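PDB 4XZ7: transglutaminase-like domain-containing protein from Streptococcus suis, which probably acts as a transglutaminase, and is an antiphagocytic virulence factor of the bacterium. Local coordinates for residues K24-K27 / D28-D32. Sequence-based numbering, arbitrary orientation.
Sequences KKLK and DYSSD
Three successive i to i+4 bonds carry the backbone of Lys24, Lys25 and Leu26 into the last turn of helix 19-29: Asp28 N to Lys24 O at 3.1 Å, Tyr29 N to Lys25 O at 2.9 Å and Ser30 N to Leu26 O at 2.8 Å. The middle one is the straightest at nitrogen, with an N-H...O angle of 152°. Ser30 still gives its N-H to Leu26 O, but is the first residue to leave helical backbone angles. Among the side chains, Lys25 and Tyr29 run side by side, one turn apart and pointing the same way. The Tyr29 CG lies anti to its carbonyl carbon (chi1 -55°), which lays the ring back along the preceding turn; CD2 comes within 3.1 Å of Lys25 O, an oblique approach, while CE2 meets the lysine methylene CD at 3.8 Å. Asp28 CB sits over one face of the same ring, 4.0 Å above its plane and offset toward the rim. Past the helix end, Ser31 CB packs against Lys27 O at 3.4 Å. Most of this turn is at the surface, but Leu26 is buried, its side chain packed on Arg53 and Leu56 of helix 53-59, with Lys27 also touching Arg53. The loop residue Val72, between strands 63-68 and 74-76, is touched by Lys25, Leu26, Tyr29 and Ser30, joining the end of helix 19-29 to the N-terminal mixed sheet.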
loop_
_atom_site.group_PDB
_atom_site.type_symbol
_atom_site.label_atom_id
_atom_site.label_comp_id
_atom_site.label_asym_id
_atom_site.label_seq_id
_atom_site.Cartn_x
_atom_site.Cartn_y
_atom_site.Cartn_z
ATOM N N LYS B 24 -3.994 38.534 6.191
ATOM C CA LYS B 24 -4.060 40.003 6.142
ATOM C C LYS B 24 -5.487 40.519 6.360
ATOM O O LYS B 24 -5.745 41.402 7.215
ATOM C CB LYS B 24 -3.538 40.548 4.806
ATOM C CG LYS B 24 -2.070 40.268 4.526
ATOM C CD LYS B 24 -1.472 41.349 3.628
ATOM C CE LYS B 24 -0.286 40.829 2.832
ATOM N NZ LYS B 24 -0.730 39.845 1.804
ATOM N N LYS B 25 -6.418 39.976 5.583
ATOM C CA LYS B 25 -7.807 40.426 5.701
ATOM C C LYS B 25 -8.388 40.127 7.098
ATOM O O LYS B 25 -9.215 40.877 7.634
ATOM C CB LYS B 25 -8.667 39.781 4.616
ATOM C CG LYS B 25 -8.288 40.176 3.190
ATOM C CD LYS B 25 -9.507 40.667 2.440
ATOM C CE LYS B 25 -9.196 40.932 0.979
ATOM N NZ LYS B 25 -10.443 41.155 0.196
ATOM N N LEU B 26 -7.935 39.030 7.688
ATOM C CA LEU B 26 -8.432 38.584 8.971
ATOM C C LEU B 26 -8.022 39.596 10.014
ATOM O O LEU B 26 -8.816 39.990 10.867
ATOM C CB LEU B 26 -7.878 37.198 9.298
ATOM C CG LEU B 26 -8.737 36.280 10.154
ATOM C CD1 LEU B 26 -10.148 36.224 9.623
ATOM C CD2 LEU B 26 -8.122 34.900 10.174
ATOM N N LYS B 27 -6.773 40.035 9.917
ATOM C CA LYS B 27 -6.244 41.018 10.850
ATOM C C LYS B 27 -6.926 42.360 10.661
ATOM O O LYS B 27 -7.020 43.153 11.599
ATOM C CB LYS B 27 -4.732 41.172 10.687
ATOM C CG LYS B 27 -3.921 39.942 11.096
ATOM C CD LYS B 27 -2.423 40.180 10.884
ATOM C CE LYS B 27 -1.622 38.933 11.188
ATOM N NZ LYS B 27 -0.219 39.094 10.728
ATOM N N ASP B 28 -7.413 42.635 9.458
ATOM C CA ASP B 28 -8.149 43.885 9.308
ATOM C C ASP B 28 -9.566 43.817 9.870
ATOM O O ASP B 28 -10.002 44.741 10.557
ATOM C CB ASP B 28 -8.191 44.319 7.849
ATOM C CG ASP B 28 -6.991 45.142 7.471
ATOM O OD1 ASP B 28 -5.904 44.551 7.301
ATOM O OD2 ASP B 28 -7.129 46.381 7.367
ATOM N N TYR B 29 -10.283 42.733 9.600
ATOM C CA TYR B 29 -11.708 42.715 9.891
ATOM C C TYR B 29 -12.058 42.008 11.199
ATOM O O TYR B 29 -13.192 42.072 11.672
ATOM C CB TYR B 29 -12.440 42.068 8.716
ATOM C CG TYR B 29 -12.116 42.751 7.398
ATOM C CD1 TYR B 29 -12.162 44.139 7.286
ATOM C CD2 TYR B 29 -11.736 42.016 6.278
ATOM C CE1 TYR B 29 -11.863 44.774 6.094
ATOM C CE2 TYR B 29 -11.428 42.646 5.078
ATOM C CZ TYR B 29 -11.495 44.027 4.994
ATOM O OH TYR B 29 -11.196 44.667 3.810
ATOM N N SER B 30 -11.076 41.342 11.792
ATOM C CA SER B 30 -11.331 40.520 12.965
ATOM C C SER B 30 -10.117 40.471 13.887
ATOM O O SER B 30 -9.743 39.400 14.360
ATOM C CB SER B 30 -11.715 39.095 12.539
ATOM O OG SER B 30 -12.825 39.089 11.656
ATOM N N SER B 31 -9.510 41.626 14.141
ATOM C CA SER B 31 -8.240 41.677 14.865
ATOM C C SER B 31 -8.323 41.156 16.293
ATOM O O SER B 31 -7.328 40.698 16.840
ATOM C CB SER B 31 -7.703 43.109 14.892
ATOM O OG SER B 31 -8.702 44.000 15.345
ATOM N N ASP B 32 -9.505 41.245 16.895
ATOM C CA ASP B 32 -9.670 40.854 18.287
ATOM C C ASP B 32 -9.997 39.384 18.404
ATOM O O ASP B 32 -9.900 38.808 19.489
ATOM C CB ASP B 32 -10.773 41.674 18.961
ATOM C CG ASP B 32 -10.918 41.353 20.448
ATOM O OD1 ASP B 32 -9.879 41.136 21.116
ATOM O OD2 ASP B 32 -12.068 41.304 20.944
#